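Local coordinates for cadherin-23 (Mus musculus, PDB 5VH2), which probably serves as a calcium-dependent adhesion protein in hearing and mechanotransduction, its extracellular cadherin repeats being joined through metal-binding linkers, at residues D72-T77 and E106-V111; T77-N82 and V101-E106. The protein carries 1 engineered substitution. All blocks are in the same frame, centred on the assembly; numbering follows the deposited sequence.

Contact 1 of 2, residues D72-T77 and E106-V111. With CA (calcium ion), chain G; CA (calcium ion), chain F; NA (sodium ion), chain H.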
loop_
_atom_site.group_PDB
_atom_site.type_symbol
_atom_site.label_atom_id
_atom_site.label_comp_id
_atom_site.label_asym_id
_atom_site.label_seq_id
_atom_site.Cartn_x
_atom_site.Cartn_y
_atom_site.Cartn_z
ATOM N N ASP A 72 1.218 -0.923 7.292
ATOM C CA ASP A 72 1.358 -1.263 5.895
ATOM C C ASP A 72 0.571 -2.538 5.543
ATOM O O ASP A 72 0.917 -3.665 5.980
ATOM C CB ASP A 72 2.842 -1.392 5.577
ATOM C CG ASP A 72 3.123 -1.523 4.095
ATOM O OD1 ASP A 72 2.198 -1.309 3.254
ATOM O OD2 ASP A 72 4.300 -1.824 3.786
ATOM N N TYR A 73 -0.483 -2.362 4.741
ATOM C CA TYR A 73 -1.252 -3.487 4.213
ATOM C C TYR A 73 -0.362 -4.483 3.482
ATOM O O TYR A 73 -0.469 -5.703 3.670
ATOM C CB TYR A 73 -2.319 -2.987 3.261
ATOM C CG TYR A 73 -3.253 -4.057 2.774
ATOM C CD1 TYR A 73 -4.367 -4.419 3.520
ATOM C CD2 TYR A 73 -3.052 -4.691 1.565
ATOM C CE1 TYR A 73 -5.245 -5.398 3.089
ATOM C CE2 TYR A 73 -3.930 -5.684 1.123
ATOM C CZ TYR A 73 -5.025 -6.035 1.900
ATOM O OH TYR A 73 -5.913 -7.006 1.511
ATOM N N GLU A 74 0.547 -3.943 2.687
ATOM C CA GLU A 74 1.449 -4.742 1.863
ATOM C C GLU A 74 2.544 -5.456 2.646
ATOM O O GLU A 74 3.194 -6.314 2.088
ATOM C CB GLU A 74 2.090 -3.864 0.779
ATOM C CG GLU A 74 1.191 -3.525 -0.430
ATOM C CD GLU A 74 0.078 -2.515 -0.134
ATOM O OE1 GLU A 74 -0.991 -2.628 -0.772
ATOM O OE2 GLU A 74 0.250 -1.608 0.720
ATOM N N THR A 75 2.770 -5.118 3.913
ATOM C CA THR A 75 3.684 -5.894 4.787
ATOM C C THR A 75 2.939 -6.802 5.772
ATOM O O THR A 75 3.422 -7.880 6.083
ATOM C CB THR A 75 4.603 -4.984 5.608
ATOM O OG1 THR A 75 5.359 -4.162 4.726
ATOM C CG2 THR A 75 5.562 -5.827 6.505
ATOM N N LYS A 76 1.794 -6.347 6.289
ATOM C CA LYS A 76 0.984 -7.209 7.161
ATOM C C LYS A 76 -0.472 -6.742 7.172
ATOM O O LYS A 76 -0.782 -5.602 7.492
ATOM C CB LYS A 76 1.565 -7.217 8.587
ATOM C CG LYS A 76 1.057 -8.316 9.498
ATOM C CD LYS A 76 1.907 -8.373 10.751
ATOM C CE LYS A 76 1.130 -8.817 11.992
ATOM N NZ LYS A 76 0.812 -10.285 12.045
ATOM N N THR A 77 -1.359 -7.647 6.799
ATOM C CA THR A 77 -2.765 -7.333 6.564
ATOM C C THR A 77 -3.611 -7.340 7.835
ATOM O O THR A 77 -4.657 -6.695 7.882
ATOM C CB THR A 77 -3.376 -8.366 5.606
ATOM O OG1 THR A 77 -3.021 -9.691 6.039
ATOM C CG2 THR A 77 -2.844 -8.135 4.193
ATOM N N GLU A 106 -5.224 0.805 1.034
ATOM C CA GLU A 106 -5.433 2.073 0.380
ATOM C C GLU A 106 -4.353 2.263 -0.660
ATOM O O GLU A 106 -3.330 1.577 -0.632
ATOM C CB GLU A 106 -5.316 3.201 1.381
ATOM C CG GLU A 106 -6.201 3.101 2.605
ATOM C CD GLU A 106 -6.210 4.417 3.368
ATOM O OE1 GLU A 106 -6.897 5.360 2.912
ATOM O OE2 GLU A 106 -5.481 4.529 4.385
ATOM N N LEU A 107 -4.582 3.200 -1.567
ATOM C CA LEU A 107 -3.662 3.472 -2.650
ATOM C C LEU A 107 -2.488 4.312 -2.155
ATOM O O LEU A 107 -2.515 5.545 -2.208
ATOM C CB LEU A 107 -4.403 4.188 -3.760
ATOM C CG LEU A 107 -3.719 4.216 -5.128
ATOM C CD1 LEU A 107 -3.768 2.877 -5.868
ATOM C CD2 LEU A 107 -4.396 5.297 -5.950
ATOM N N ASP A 108 -1.445 3.622 -1.698
ATOM C CA ASP A 108 -0.238 4.250 -1.151
ATOM C C ASP A 108 1.080 3.660 -1.702
ATOM O O ASP A 108 2.134 3.846 -1.113
ATOM C CB ASP A 108 -0.256 4.109 0.372
ATOM C CG ASP A 108 -0.130 2.657 0.844
ATOM O OD1 ASP A 108 -0.466 1.718 0.089
ATOM O OD2 ASP A 108 0.291 2.441 1.991
ATOM N N GLU A 109 1.014 2.949 -2.819
ATOM C CA GLU A 109 2.195 2.255 -3.338
ATOM C C GLU A 109 2.378 2.542 -4.813
ATOM O O GLU A 109 1.466 3.029 -5.455
ATOM C CB GLU A 109 2.110 0.734 -3.129
ATOM C CG GLU A 109 1.950 0.277 -1.702
ATOM C CD GLU A 109 3.180 0.506 -0.867
ATOM O OE1 GLU A 109 3.103 0.254 0.344
ATOM O OE2 GLU A 109 4.211 0.933 -1.410
ATOM N N ALA A 110 3.557 2.179 -5.331
ATOM C CA ALA A 110 3.953 2.489 -6.701
ATOM C C ALA A 110 3.391 1.445 -7.677
ATOM O O ALA A 110 2.275 0.932 -7.465
ATOM C CB ALA A 110 5.480 2.600 -6.792
ATOM N N VAL A 111 4.123 1.165 -8.756
ATOM C CA VAL A 111 3.645 0.331 -9.843
ATOM C C VAL A 111 4.828 -0.427 -10.432
ATOM O O VAL A 111 5.899 0.172 -10.616
ATOM C CB VAL A 111 3.128 1.222 -10.970
ATOM C CG1 VAL A 111 2.680 0.365 -12.130
ATOM C CG2 VAL A 111 2.013 2.130 -10.464
HETATM CA CA CA G . 1.060 0.034 1.445
HETATM CA CA CA F . -1.958 -0.223 -0.207
HETATM NA NA NA H . 0.216 1.585 -6.840
#
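D72 and E74 meet D108 and E109 chiefly through carboxylate oxygens, which gather round two calcium ions. E106, at the start of the second segment, offers its backbone rather than its carboxylate: O lies 2.3 Å from the chain F calcium, which E74 grips across the gap with both OE1 and OE2. L107 turns away from the 72-77 loop and centres an inverse gamma turn that brings the chain round to D108. There CG sits between the backbone N and the carbonyl carbon (chi1 66°), and the carboxylate faces the ions. D108 OD1 bridges both calciums, and OD1 and OD2 together clasp the chain G ion. E74 OE2 is the matching bridge from the first segment, 2.0 Å from the chain G calcium and 3.5 Å from D108 OD1. This is the calcium-binding linker of tandem cadherin repeats, in which the DYE triplet at 72-74 joins the linker residues; E20 completes the chain G site and, with N105 and D141, the chain F site. E109 follows, its chain bent at chi2 (-69°) and sliding past that of E74 in the opposite direction, the two carboxylate planes 70° apart. Its OE1 binds the chain G calcium at 2.3 Å and stands 3.4 Å from D72 OD1, another ligand of that ion; the metal probably offsets the repulsion of these oxygens. An Asx turn, E74 N to D72 OD1 at 3.2 Å, and a hydrogen bond of 2.7 Å from T75 OG1 to D72 OD2 help to hold the D72 carboxylate, both donors coming from above its plane. Beyond the calciums, the O atoms of E109 and A110 bind a sodium ion with D141, D193 and D139 of the following repeat, the last an engineered residue.

Contact 2 of 2, residues T77-N82 and V101-E106. With CA (calcium ion), chain F.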
loop_
_atom_site.group_PDB
_atom_site.type_symbol
_atom_site.label_atom_id
_atom_site.label_comp_id
_atom_site.label_asym_id
_atom_site.label_seq_id
_atom_site.Cartn_x
_atom_site.Cartn_y
_atom_site.Cartn_z
ATOM N N THR A 77 -1.359 -7.647 6.799
ATOM C CA THR A 77 -2.765 -7.333 6.564
ATOM C C THR A 77 -3.611 -7.340 7.835
ATOM O O THR A 77 -4.657 -6.695 7.882
ATOM C CB THR A 77 -3.376 -8.366 5.606
ATOM O OG1 THR A 77 -3.021 -9.691 6.039
ATOM C CG2 THR A 77 -2.844 -8.135 4.193
ATOM N N SER A 78 -3.175 -8.070 8.857
ATOM C CA SER A 78 -3.918 -8.145 10.122
ATOM C C SER A 78 -3.047 -8.553 11.333
ATOM O O SER A 78 -1.985 -9.167 11.173
ATOM C CB SER A 78 -5.107 -9.103 9.988
ATOM O OG SER A 78 -4.682 -10.459 10.007
ATOM N N TYR A 79 -3.526 -8.211 12.531
ATOM C CA TYR A 79 -2.813 -8.346 13.813
ATOM C C TYR A 79 -3.754 -9.017 14.816
ATOM O O TYR A 79 -4.960 -8.709 14.838
ATOM C CB TYR A 79 -2.428 -6.963 14.349
ATOM C CG TYR A 79 -1.426 -6.246 13.487
ATOM C CD1 TYR A 79 -1.822 -5.486 12.384
ATOM C CD2 TYR A 79 -0.067 -6.344 13.766
ATOM C CE1 TYR A 79 -0.886 -4.849 11.587
ATOM C CE2 TYR A 79 0.886 -5.741 12.938
ATOM C CZ TYR A 79 0.470 -5.014 11.856
ATOM O OH TYR A 79 1.409 -4.402 11.071
ATOM N N LEU A 80 -3.225 -9.924 15.645
ATOM C CA LEU A 80 -4.005 -10.504 16.742
ATOM C C LEU A 80 -3.239 -10.365 18.068
ATOM O O LEU A 80 -2.291 -11.139 18.341
ATOM C CB LEU A 80 -4.355 -11.969 16.461
ATOM C CG LEU A 80 -5.180 -12.709 17.546
ATOM C CD1 LEU A 80 -6.639 -12.248 17.583
ATOM C CD2 LEU A 80 -5.105 -14.228 17.414
ATOM N N MET A 81 -3.678 -9.408 18.894
ATOM C CA MET A 81 -2.928 -9.041 20.097
ATOM C C MET A 81 -3.530 -9.709 21.304
ATOM O O MET A 81 -4.747 -9.782 21.420
ATOM C CB MET A 81 -2.995 -7.534 20.328
ATOM C CG MET A 81 -2.022 -6.741 19.513
ATOM S SD MET A 81 -2.370 -5.007 19.508
ATOM C CE MET A 81 -3.801 -4.948 18.430
ATOM N N ASN A 82 -2.678 -10.133 22.233
ATOM C CA ASN A 82 -3.144 -10.740 23.483
ATOM C C ASN A 82 -3.054 -9.702 24.551
ATOM O O ASN A 82 -1.959 -9.132 24.764
ATOM C CB ASN A 82 -2.242 -11.889 23.903
ATOM C CG ASN A 82 -2.605 -13.189 23.233
ATOM O OD1 ASN A 82 -2.612 -13.286 22.028
ATOM N ND2 ASN A 82 -2.888 -14.207 24.020
ATOM N N VAL A 101 -7.185 -6.874 14.704
ATOM C CA VAL A 101 -7.170 -5.698 13.821
ATOM C C VAL A 101 -6.881 -6.133 12.383
ATOM O O VAL A 101 -5.885 -6.793 12.133
ATOM C CB VAL A 101 -6.093 -4.694 14.265
ATOM C CG1 VAL A 101 -6.163 -3.427 13.425
ATOM C CG2 VAL A 101 -6.270 -4.350 15.745
ATOM N N THR A 102 -7.778 -5.801 11.448
ATOM C CA THR A 102 -7.515 -5.971 10.017
ATOM C C THR A 102 -7.413 -4.598 9.356
ATOM O O THR A 102 -8.050 -3.633 9.794
ATOM C CB THR A 102 -8.598 -6.785 9.293
ATOM O OG1 THR A 102 -9.801 -6.034 9.240
ATOM C CG2 THR A 102 -8.876 -8.079 9.973
ATOM N N LEU A 103 -6.567 -4.519 8.332
ATOM C CA LEU A 103 -6.224 -3.251 7.696
ATOM C C LEU A 103 -6.951 -3.077 6.363
ATOM O O LEU A 103 -7.204 -4.047 5.639
ATOM C CB LEU A 103 -4.723 -3.191 7.426
ATOM C CG LEU A 103 -3.759 -3.145 8.598
ATOM C CD1 LEU A 103 -2.392 -2.715 8.107
ATOM C CD2 LEU A 103 -4.243 -2.157 9.640
ATOM N N LEU A 104 -7.244 -1.826 6.032
ATOM C CA LEU A 104 -7.892 -1.478 4.780
ATOM C C LEU A 104 -6.785 -1.090 3.800
ATOM O O LEU A 104 -6.043 -0.149 4.039
ATOM C CB LEU A 104 -8.870 -0.322 5.019
ATOM C CG LEU A 104 -9.409 0.490 3.835
ATOM C CD1 LEU A 104 -10.156 -0.403 2.875
ATOM C CD2 LEU A 104 -10.338 1.570 4.358
ATOM N N ASN A 105 -6.640 -1.846 2.725
ATOM C CA ASN A 105 -5.727 -1.470 1.653
ATOM C C ASN A 105 -6.148 -0.135 1.053
ATOM O O ASN A 105 -7.298 0.055 0.687
ATOM C CB ASN A 105 -5.711 -2.541 0.577
ATOM C CG ASN A 105 -4.638 -2.298 -0.477
ATOM O OD1 ASN A 105 -3.651 -1.562 -0.256
ATOM N ND2 ASN A 105 -4.819 -2.925 -1.640
ATOM N N GLU A 106 -5.224 0.805 1.034
ATOM C CA GLU A 106 -5.433 2.073 0.380
ATOM C C GLU A 106 -4.353 2.263 -0.660
ATOM O O GLU A 106 -3.330 1.577 -0.632
ATOM C CB GLU A 106 -5.316 3.201 1.381
ATOM C CG GLU A 106 -6.201 3.101 2.605
ATOM C CD GLU A 106 -6.210 4.417 3.368
ATOM O OE1 GLU A 106 -6.897 5.360 2.912
ATOM O OE2 GLU A 106 -5.481 4.529 4.385
HETATM CA CA CA F . -1.958 -0.223 -0.207
#
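Y79 and V101 form an antiparallel hydrogen-bonded pair, tied in both directions: Y79 N gives to V101 O at 2.8 Å, and V101 N gives to Y79 O at 2.9 Å. Two residues nearer the linker, L103 N reaches T77 O at 2.9 Å, with an N-H...O angle of 152°. Between these bonds S78 and T102 make the non-hydrogen-bonded pair, their CA atoms 4.2 Å apart. The strands run at 162° to each other, as the two arms of the beta hairpin 78-87/94-104 in the cadherin beta sandwich.

Apolar contacts gather on the face that carries Y79 and V101. M81 bends at chi3 (-74°), which brings CE to 3.7 Å from V101 CG2. L103 CD1 lies at the edge of the Y79 ring, near its plane and 4.4 Å from CE1; F56 meets the same ring edge-to-face, and L18 of the neighbouring strand packs on V101 and L103. On the face of S78 and T102 the contact is lighter, S78 CB against T102 CG2 at 3.9 Å.

Metal binding begins where the second strand ends: N105 OD1 holds the chain F calcium at 2.2 Å, beside E106 O. Backbone bonding and a buried apolar face thus fix the strand that leads directly into these ligands, which probably helps to position them for the ion.

Contact 1 is a surface contact near the middle of the chain, made by two loops at the junction of the cadherin repeats; contact 2 is partly buried and lies inside the first of the two repeats present, about 12 Å away centre to centre. The first is ionic, with acidic side chains held together by metal. The second rests on backbone hydrogen bonds and apolar side chains. Yet they run into each other: T77 and E106 belong to both, contact 2 is nested within the chain loop that contact 1 closes, and the chain F calcium touches both. Y73 packs against L103 and N105, and K76 against L103, so the loop lies against the open end of the hairpin.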